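Local coordinates for mannose-6-phosphate isomerase (Bacillus subtilis, PDB 1QWR), which probably catalyses the zinc-dependent interconversion of D-mannose 6-phosphate and D-fructose 6-phosphate, as a type 1 mannose-6-phosphate isomerase, at residues G39-S45 and L85-D91; F270-I276 and K293-L299. All coordinates share one frame; numbering follows the deposited sequence.

Contact 1. Residues G39-S45 and L85-D91; sequences GECWAIS and LLTKLLD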
ATOM      1  N   GLY A  39       5.539   5.438 -11.360  1.00 19.24           N
ATOM      2  CA  GLY A  39       4.810   4.263 -10.936  1.00 16.93           C
ATOM      3  C   GLY A  39       4.265   4.300  -9.526  1.00 16.79           C
ATOM      4  O   GLY A  39       3.234   3.681  -9.251  1.00 16.65           O
ATOM      5  N   GLU A  40       4.919   5.026  -8.627  1.00 15.79           N
ATOM      6  CA  GLU A  40       4.440   5.014  -7.244  1.00 17.35           C
ATOM      7  C   GLU A  40       4.266   6.368  -6.575  1.00 16.55           C
ATOM      8  O   GLU A  40       5.051   7.291  -6.781  1.00 18.03           O
ATOM      9  CB  GLU A  40       5.383   4.173  -6.361  1.00 15.41           C
ATOM     10  CG  GLU A  40       5.815   2.814  -6.963  1.00 17.30           C
ATOM     11  CD  GLU A  40       6.544   1.891  -5.968  1.00 21.73           C
ATOM     12  OE1 GLU A  40       7.061   2.374  -4.936  1.00 19.77           O
ATOM     13  OE2 GLU A  40       6.611   0.662  -6.235  1.00 22.52           O
ATOM     14  N   CYS A  41       3.199   6.466  -5.793  1.00 14.94           N
ATOM     15  CA  CYS A  41       2.951   7.627  -4.967  1.00 14.52           C
ATOM     16  C   CYS A  41       3.063   7.063  -3.538  1.00 16.46           C
ATOM     17  O   CYS A  41       2.243   6.234  -3.147  1.00 14.22           O
ATOM     18  CB  CYS A  41       1.536   8.166  -5.158  1.00 14.56           C
ATOM     19  SG  CYS A  41       1.103   9.455  -3.942  1.00 20.33           S
ATOM     20  N   TRP A  42       4.101   7.460  -2.799  1.00 14.76           N
ATOM     21  CA  TRP A  42       4.285   7.054  -1.406  1.00 15.05           C
ATOM     22  C   TRP A  42       3.410   8.099  -0.694  1.00 17.50           C
ATOM     23  O   TRP A  42       3.814   9.249  -0.468  1.00 19.61           O
ATOM     24  CB  TRP A  42       5.776   7.156  -1.039  1.00 13.51           C
ATOM     25  CG  TRP A  42       6.585   6.062  -1.725  1.00 15.89           C
ATOM     26  CD1 TRP A  42       6.264   5.395  -2.877  1.00 14.48           C
ATOM     27  CD2 TRP A  42       7.844   5.520  -1.287  1.00 15.94           C
ATOM     28  NE1 TRP A  42       7.247   4.466  -3.181  1.00 16.23           N
ATOM     29  CE2 TRP A  42       8.223   4.526  -2.218  1.00 14.79           C
ATOM     30  CE3 TRP A  42       8.682   5.782  -0.197  1.00 17.96           C
ATOM     31  CZ2 TRP A  42       9.408   3.790  -2.088  1.00 16.58           C
ATOM     32  CZ3 TRP A  42       9.862   5.050  -0.065  1.00 15.43           C
ATOM     33  CH2 TRP A  42      10.209   4.069  -1.008  1.00 14.40           C
ATOM     34  N   ALA A  43       2.190   7.661  -0.382  1.00 15.51           N
ATOM     35  CA  ALA A  43       1.108   8.489   0.169  1.00 12.68           C
ATOM     36  C   ALA A  43       1.109   8.736   1.673  1.00 14.00           C
ATOM     37  O   ALA A  43       0.921   9.862   2.127  1.00 16.71           O
ATOM     38  CB  ALA A  43      -0.231   7.865  -0.282  1.00 11.94           C
ATOM     39  N   ILE A  44       1.257   7.679   2.448  1.00 13.57           N
ATOM     40  CA  ILE A  44       1.412   7.852   3.898  1.00 14.70           C
ATOM     41  C   ILE A  44       2.722   7.084   4.104  1.00 15.14           C
ATOM     42  O   ILE A  44       2.767   5.858   4.058  1.00 14.99           O
ATOM     43  CB  ILE A  44       0.273   7.227   4.713  1.00 13.09           C
ATOM     44  CG1 ILE A  44      -1.052   7.973   4.421  1.00 15.91           C
ATOM     45  CG2 ILE A  44       0.583   7.369   6.219  1.00 12.34           C
ATOM     46  CD1 ILE A  44      -1.990   7.260   3.402  1.00 11.85           C
ATOM     47  N   SER A  45       3.808   7.818   4.293  1.00 15.07           N
ATOM     48  CA  SER A  45       5.104   7.173   4.404  1.00 15.08           C
ATOM     49  C   SER A  45       6.017   7.746   5.458  1.00 16.07           C
ATOM     50  O   SER A  45       6.078   8.961   5.632  1.00 15.82           O
ATOM     51  CB  SER A  45       5.827   7.283   3.047  1.00 16.31           C
ATOM     52  OG  SER A  45       7.237   7.026   3.133  1.00 14.18           O
ATOM     53  N   LEU A  85       3.657   1.246   9.104  1.00 13.60           N
ATOM     54  CA  LEU A  85       3.138   0.997   7.781  1.00 12.08           C
ATOM     55  C   LEU A  85       3.599   1.952   6.692  1.00 14.27           C
ATOM     56  O   LEU A  85       4.265   2.955   6.956  1.00 14.63           O
ATOM     57  CB  LEU A  85       1.599   1.001   7.872  1.00 12.89           C
ATOM     58  CG  LEU A  85       0.963  -0.019   8.842  1.00 14.49           C
ATOM     59  CD1 LEU A  85      -0.549   0.215   8.930  1.00 18.66           C
ATOM     60  CD2 LEU A  85       1.236  -1.442   8.365  1.00 11.92           C
ATOM     61  N   LEU A  86       3.201   1.629   5.463  1.00 13.54           N
ATOM     62  CA  LEU A  86       3.509   2.434   4.300  1.00 14.94           C
ATOM     63  C   LEU A  86       2.361   2.243   3.326  1.00 14.88           C
ATOM     64  O   LEU A  86       1.987   1.111   3.024  1.00 12.82           O
ATOM     65  CB  LEU A  86       4.834   1.988   3.691  1.00 14.94           C
ATOM     66  CG  LEU A  86       5.192   2.449   2.274  1.00 15.12           C
ATOM     67  CD1 LEU A  86       5.296   3.977   2.225  1.00 14.72           C
ATOM     68  CD2 LEU A  86       6.545   1.794   1.898  1.00 14.93           C
ATOM     69  N   THR A  87       1.775   3.350   2.867  1.00 12.23           N
ATOM     70  CA  THR A  87       0.652   3.277   1.943  1.00 13.64           C
ATOM     71  C   THR A  87       1.030   3.958   0.642  1.00 14.63           C
ATOM     72  O   THR A  87       1.512   5.095   0.645  1.00 12.89           O
ATOM     73  CB  THR A  87      -0.582   3.991   2.516  1.00 11.05           C
ATOM     74  OG1 THR A  87      -0.909   3.429   3.796  1.00 15.56           O
ATOM     75  CG2 THR A  87      -1.766   3.851   1.583  1.00 13.86           C
ATOM     76  N   LYS A  88       0.759   3.274  -0.461  1.00 12.52           N
ATOM     77  CA  LYS A  88       1.059   3.812  -1.785  1.00 14.16           C
ATOM     78  C   LYS A  88      -0.099   3.685  -2.755  1.00 13.79           C
ATOM     79  O   LYS A  88      -0.986   2.833  -2.584  1.00 13.94           O
ATOM     80  CB  LYS A  88       2.200   3.030  -2.434  1.00 14.69           C
ATOM     81  CG  LYS A  88       3.498   2.986  -1.653  1.00 15.17           C
ATOM     82  CD  LYS A  88       4.472   2.064  -2.418  1.00 13.08           C
ATOM     83  CE  LYS A  88       5.755   1.786  -1.640  1.00 15.56           C
ATOM     84  NZ  LYS A  88       6.649   0.946  -2.494  1.00 16.92           N
ATOM     85  N   LEU A  89      -0.067   4.551  -3.771  1.00 13.69           N
ATOM     86  CA  LEU A  89      -0.979   4.492  -4.918  1.00 15.46           C
ATOM     87  C   LEU A  89      -0.026   4.040  -6.034  1.00 15.20           C
ATOM     88  O   LEU A  89       1.053   4.648  -6.217  1.00 16.77           O
ATOM     89  CB  LEU A  89      -1.568   5.865  -5.254  1.00 14.26           C
ATOM     90  CG  LEU A  89      -2.800   6.226  -4.421  1.00 16.48           C
ATOM     91  CD1 LEU A  89      -3.193   7.687  -4.734  1.00 15.01           C
ATOM     92  CD2 LEU A  89      -3.972   5.274  -4.744  1.00 16.28           C
ATOM     93  N   LEU A  90      -0.397   2.979  -6.765  1.00 14.25           N
ATOM     94  CA  LEU A  90       0.461   2.433  -7.815  1.00 15.75           C
ATOM     95  C   LEU A  90      -0.181   2.530  -9.195  1.00 14.81           C
ATOM     96  O   LEU A  90      -1.317   2.093  -9.385  1.00 16.95           O
ATOM     97  CB  LEU A  90       0.760   0.959  -7.545  1.00 15.59           C
ATOM     98  CG  LEU A  90       1.291   0.587  -6.158  1.00 19.41           C
ATOM     99  CD1 LEU A  90       1.383  -0.932  -6.035  1.00 19.32           C
ATOM    100  CD2 LEU A  90       2.640   1.226  -5.946  1.00 17.70           C
ATOM    101  N   ASP A  91       0.560   3.104 -10.137  1.00 15.99           N
ATOM    102  CA  ASP A  91       0.102   3.245 -11.517  1.00 14.49           C
ATOM    103  C   ASP A  91       0.853   2.170 -12.286  1.00 15.83           C
ATOM    104  O   ASP A  91       1.995   2.394 -12.750  1.00 15.27           O
ATOM    105  CB  ASP A  91       0.483   4.630 -12.055  1.00 15.08           C
ATOM    106  CG  ASP A  91       0.136   4.802 -13.530  1.00 16.88           C
ATOM    107  OD1 ASP A  91      -0.526   3.908 -14.112  1.00 17.58           O
ATOM    108  OD2 ASP A  91       0.541   5.847 -14.089  1.00 19.91           O
TER
HETATM  109  O   HOH W   1       1.096   4.074   5.924  1.00 27.25           O
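Lys88 runs alongside the indole of Trp42 and delivers its ammonium group to Glu40, so three side chains from two antiparallel strands lock together on one face of the sheet. The lysine is fully extended beyond CG, and its CE lies over one face of the indole, 3.8 Å from the centroid of the five-membered ring and offset toward the rim. From there NZ forms a salt bridge with Glu40 OE1 at 2.9 Å, reaching that oxygen from above the carboxylate plane, 39° out of it. The same oxygen takes a second bond in a different direction: Trp42 NE1 points at its anti lone pair from 2.7 Å, nearly in the ring plane. Two donors therefore grip OE1, which ties the carboxylate to both the indole N-H and the lysine. Beside them Leu90 CD2 packs on Glu40 CG at 3.7 Å.

The opposite face is mostly hydrocarbon. Cys41 meets Leu89 CB to CB, and Ile44 CD1 rests on Thr87 CB at 3.7 Å, brought there by CG1 standing anti to the carbonyl carbon (chi1 -66°) together with an off-staggered chi2 of 100°. The exception is Thr87 OG1, which a water joins to Ile44 O.

Between Trp42 and Ile44 the register slips by one residue, because Thr87 O accepts from both Ala43 N, at 2.8 Å, and Ile44 N, at 3.2 Å. This is a classic beta bulge in an antiparallel pair of the cupin-type catalytic domain, with the Lys88 side chain about 7 Å from those of the zinc ligands His101 and Glu119.

Contact 2. Residues F270-I276 and K293-L299; sequences FLICSVI and KGDHFIL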
ATOM      1  N   PHE A 270      -4.670   5.169  15.852  1.00 15.40           N
ATOM      2  CA  PHE A 270      -4.674   6.206  14.816  1.00 14.45           C
ATOM      3  C   PHE A 270      -5.220   5.552  13.552  1.00 13.38           C
ATOM      4  O   PHE A 270      -5.176   4.325  13.424  1.00 14.39           O
ATOM      5  CB  PHE A 270      -3.274   6.779  14.559  1.00 16.21           C
ATOM      6  CG  PHE A 270      -2.259   5.756  14.149  1.00 14.09           C
ATOM      7  CD1 PHE A 270      -2.020   5.478  12.797  1.00 17.30           C
ATOM      8  CD2 PHE A 270      -1.519   5.083  15.119  1.00 13.70           C
ATOM      9  CE1 PHE A 270      -1.050   4.542  12.421  1.00 15.99           C
ATOM     10  CE2 PHE A 270      -0.557   4.147  14.758  1.00 15.35           C
ATOM     11  CZ  PHE A 270      -0.314   3.871  13.410  1.00 16.09           C
ATOM     12  N   LEU A 271      -5.756   6.349  12.633  1.00 14.11           N
ATOM     13  CA  LEU A 271      -6.285   5.796  11.380  1.00 13.38           C
ATOM     14  C   LEU A 271      -5.559   6.421  10.210  1.00 13.06           C
ATOM     15  O   LEU A 271      -5.378   7.637  10.185  1.00 14.66           O
ATOM     16  CB  LEU A 271      -7.781   6.104  11.233  1.00 14.58           C
ATOM     17  CG  LEU A 271      -8.737   5.450  12.231  1.00 19.95           C
ATOM     18  CD1 LEU A 271     -10.182   5.833  11.852  1.00 22.21           C
ATOM     19  CD2 LEU A 271      -8.556   3.926  12.224  1.00 22.68           C
ATOM     20  N   ILE A 272      -5.139   5.587   9.268  1.00 11.98           N
ATOM     21  CA  ILE A 272      -4.468   6.016   8.043  1.00 11.91           C
ATOM     22  C   ILE A 272      -5.582   6.055   6.989  1.00 12.92           C
ATOM     23  O   ILE A 272      -6.223   5.026   6.744  1.00 14.69           O
ATOM     24  CB  ILE A 272      -3.415   4.999   7.605  1.00 12.37           C
ATOM     25  CG1 ILE A 272      -2.286   4.965   8.629  1.00 13.08           C
ATOM     26  CG2 ILE A 272      -2.920   5.341   6.172  1.00 10.70           C
ATOM     27  CD1 ILE A 272      -1.299   3.793   8.440  1.00 12.69           C
ATOM     28  N   CYS A 273      -5.766   7.209   6.334  1.00 11.16           N
ATOM     29  CA  CYS A 273      -6.852   7.397   5.376  1.00 12.33           C
ATOM     30  C   CYS A 273      -6.429   7.939   4.012  1.00 12.06           C
ATOM     31  O   CYS A 273      -5.639   8.891   3.943  1.00 12.28           O
ATOM     32  CB  CYS A 273      -7.890   8.379   5.963  1.00 12.77           C
ATOM     33  SG  CYS A 273      -8.426   7.981   7.661  1.00 15.89           S
ATOM     34  N   SER A 274      -6.978   7.339   2.948  1.00 11.96           N
ATOM     35  CA  SER A 274      -6.723   7.739   1.551  1.00 12.42           C
ATOM     36  C   SER A 274      -8.068   7.926   0.838  1.00 13.56           C
ATOM     37  O   SER A 274      -8.914   7.010   0.814  1.00 12.79           O
ATOM     38  CB  SER A 274      -5.916   6.657   0.787  1.00 13.08           C
ATOM     39  OG  SER A 274      -4.633   6.447   1.355  1.00 15.15           O
ATOM     40  N   VAL A 275      -8.297   9.110   0.283  1.00 13.32           N
ATOM     41  CA  VAL A 275      -9.556   9.356  -0.439  1.00 13.34           C
ATOM     42  C   VAL A 275      -9.330   8.936  -1.883  1.00 13.25           C
ATOM     43  O   VAL A 275      -8.596   9.588  -2.616  1.00 14.15           O
ATOM     44  CB  VAL A 275      -9.923  10.834  -0.380  1.00 13.00           C
ATOM     45  CG1 VAL A 275     -11.256  11.069  -1.063  1.00 13.84           C
ATOM     46  CG2 VAL A 275      -9.944  11.275   1.093  1.00 13.46           C
ATOM     47  N   ILE A 276      -9.960   7.842  -2.301  1.00 12.03           N
ATOM     48  CA  ILE A 276      -9.730   7.348  -3.639  1.00 14.02           C
ATOM     49  C   ILE A 276     -10.760   7.744  -4.668  1.00 13.44           C
ATOM     50  O   ILE A 276     -10.546   7.542  -5.861  1.00 16.36           O
ATOM     51  CB  ILE A 276      -9.555   5.802  -3.647  1.00 12.14           C
ATOM     52  CG1 ILE A 276     -10.828   5.143  -3.088  1.00 12.01           C
ATOM     53  CG2 ILE A 276      -8.260   5.412  -2.865  1.00 13.32           C
ATOM     54  CD1 ILE A 276     -10.873   3.608  -3.294  1.00 15.27           C
ATOM     55  N   LYS A 293     -10.509  13.577  -3.590  1.00 15.27           N
ATOM     56  CA  LYS A 293      -9.756  12.480  -4.185  1.00 13.27           C
ATOM     57  C   LYS A 293      -8.272  12.878  -4.223  1.00 14.23           C
ATOM     58  O   LYS A 293      -7.901  13.954  -4.717  1.00 14.15           O
ATOM     59  CB  LYS A 293     -10.273  12.250  -5.618  1.00 13.82           C
ATOM     60  CG  LYS A 293      -9.709  11.027  -6.308  1.00 14.34           C
ATOM     61  CD  LYS A 293     -10.175  10.960  -7.749  1.00 14.58           C
ATOM     62  CE  LYS A 293      -9.698   9.680  -8.416  1.00 18.98           C
ATOM     63  NZ  LYS A 293     -10.144   9.641  -9.851  1.00 21.27           N
ATOM     64  N   GLY A 294      -7.416  11.997  -3.717  1.00 14.66           N
ATOM     65  CA  GLY A 294      -6.003  12.299  -3.709  1.00 13.72           C
ATOM     66  C   GLY A 294      -5.474  12.743  -2.352  1.00 12.60           C
ATOM     67  O   GLY A 294      -4.255  12.829  -2.162  1.00 14.26           O
ATOM     68  N   ASP A 295      -6.362  13.066  -1.420  1.00 14.19           N
ATOM     69  CA  ASP A 295      -5.903  13.443  -0.067  1.00 14.34           C
ATOM     70  C   ASP A 295      -5.535  12.179   0.715  1.00 14.82           C
ATOM     71  O   ASP A 295      -6.185  11.133   0.576  1.00 14.68           O
ATOM     72  CB  ASP A 295      -7.002  14.139   0.749  1.00 14.93           C
ATOM     73  CG  ASP A 295      -7.245  15.581   0.333  1.00 16.58           C
ATOM     74  OD1 ASP A 295      -6.325  16.234  -0.197  1.00 18.61           O
ATOM     75  OD2 ASP A 295      -8.371  16.051   0.578  1.00 19.48           O
ATOM     76  N   HIS A 296      -4.496  12.289   1.540  1.00 13.47           N
ATOM     77  CA  HIS A 296      -4.047  11.206   2.407  1.00 13.74           C
ATOM     78  C   HIS A 296      -3.845  11.872   3.762  1.00 15.48           C
ATOM     79  O   HIS A 296      -3.236  12.958   3.849  1.00 13.84           O
ATOM     80  CB  HIS A 296      -2.742  10.615   1.894  1.00 13.94           C
ATOM     81  CG  HIS A 296      -2.871  10.025   0.527  1.00 14.66           C
ATOM     82  ND1 HIS A 296      -3.525   8.830   0.288  1.00 11.54           N
ATOM     83  CD2 HIS A 296      -2.492  10.499  -0.681  1.00 13.18           C
ATOM     84  CE1 HIS A 296      -3.541   8.595  -1.015  1.00 12.38           C
ATOM     85  NE2 HIS A 296      -2.922   9.595  -1.627  1.00 13.18           N
ATOM     86  N   PHE A 297      -4.347  11.239   4.813  1.00 13.45           N
ATOM     87  CA  PHE A 297      -4.223  11.832   6.136  1.00 14.44           C
ATOM     88  C   PHE A 297      -4.330  10.816   7.242  1.00 14.18           C
ATOM     89  O   PHE A 297      -4.795   9.677   7.042  1.00 14.92           O
ATOM     90  CB  PHE A 297      -5.291  12.921   6.335  1.00 13.56           C
ATOM     91  CG  PHE A 297      -6.714  12.428   6.191  1.00 12.34           C
ATOM     92  CD1 PHE A 297      -7.469  12.051   7.314  1.00 14.72           C
ATOM     93  CD2 PHE A 297      -7.302  12.367   4.943  1.00 13.03           C
ATOM     94  CE1 PHE A 297      -8.809  11.619   7.175  1.00 14.85           C
ATOM     95  CE2 PHE A 297      -8.637  11.938   4.784  1.00 16.24           C
ATOM     96  CZ  PHE A 297      -9.400  11.563   5.902  1.00 16.00           C
ATOM     97  N   ILE A 298      -3.882  11.242   8.414  1.00 15.03           N
ATOM     98  CA  ILE A 298      -3.937  10.417   9.599  1.00 14.74           C
ATOM     99  C   ILE A 298      -4.873  11.070  10.596  1.00 16.70           C
ATOM    100  O   ILE A 298      -4.820  12.289  10.801  1.00 16.52           O
ATOM    101  CB  ILE A 298      -2.523  10.278  10.223  1.00 13.56           C
ATOM    102  CG1 ILE A 298      -1.685   9.334   9.364  1.00 14.69           C
ATOM    103  CG2 ILE A 298      -2.627   9.779  11.672  1.00 15.29           C
ATOM    104  CD1 ILE A 298      -0.230   9.265   9.796  1.00 16.59           C
ATOM    105  N   LEU A 299      -5.785  10.270  11.163  1.00 15.78           N
ATOM    106  CA  LEU A 299      -6.657  10.762  12.207  1.00 14.28           C
ATOM    107  C   LEU A 299      -5.947  10.250  13.472  1.00 13.96           C
ATOM    108  O   LEU A 299      -5.811   9.026  13.685  1.00 14.32           O
ATOM    109  CB  LEU A 299      -8.082  10.155  12.108  1.00 13.83           C
ATOM    110  CG  LEU A 299      -8.842  10.534  10.825  1.00 17.08           C
ATOM    111  CD1 LEU A 299     -10.221   9.837  10.759  1.00 16.21           C
ATOM    112  CD2 LEU A 299      -9.007  12.051  10.780  1.00 17.32           C
TER
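Cys273 lays its side chain over the ring of Phe297, its hydrogen-bonded partner on the antiparallel strand, and can be followed outward atom by atom. CB sits over one face of the phenyl ring, 3.6 Å from its centroid and only 16° off the normal, a CH-pi contact in which CZ is the nearest ring carbon. Beyond it SG stands anti to the carbonyl carbon (chi1 -50°); this brings the sulfur obliquely toward CE1, 3.7 Å from that atom of Phe297, in a sulfur-aromatic contact. SG also touches Leu299 CD1 at 4.0 Å. The phenyl ring is hemmed in further at its edge, where Val275 CG2 approaches CE2 near the ring plane at 4.0 Å. Leu271 and Leu299 extend this apolar face, their CD1 atoms meeting.

Polar chemistry appears on the other face. Ser274 OG and His296 ND1 are hydrogen-bonded at 2.8 Å, the hydroxyl lying at the edge of the imidazole in its plane, while NE2 is held by Tyr31. Ile272 and Ile298 continue that face as hydrocarbon. The backbone ladder continues beyond the start of strand 296-299, since Val275 N bonds to Asp295 O and Gly294 N returns to Val275 O at 2.9 Å.

Within the cupin domain, strand 271-276 is flanked by 296-299 along one edge and 312-318 along the other, and 296-299 in turn pairs with 9-17. Phe10 of that last strand meets the Phe297 ring, whereas strands 38-44 and 85-92 pack against Ile272, Ser274 and His296.

Both contacts are buried antiparallel strand pairs, but contact 1 lies nearer the centre of the chain and belongs to the catalytic domain, while contact 2 belongs to the C-terminal cupin domain and reaches partly exposed residues at Lys293 and Asp295. They meet directly: Ile44 CD1 packs on Ile272 CG2 at 3.5 Å, and Ala43 CB lies 3.5 Å from His296 CE1, so the bulged end of one pair rests on the other. Strand 9-17 pairs with both 38-44 and 296-299, joining the two through backbone as well. Contact 1 concentrates charge on the face carrying Lys88; contact 2 relies on aromatic and sulfur packing with a serine-histidine hydrogen bond.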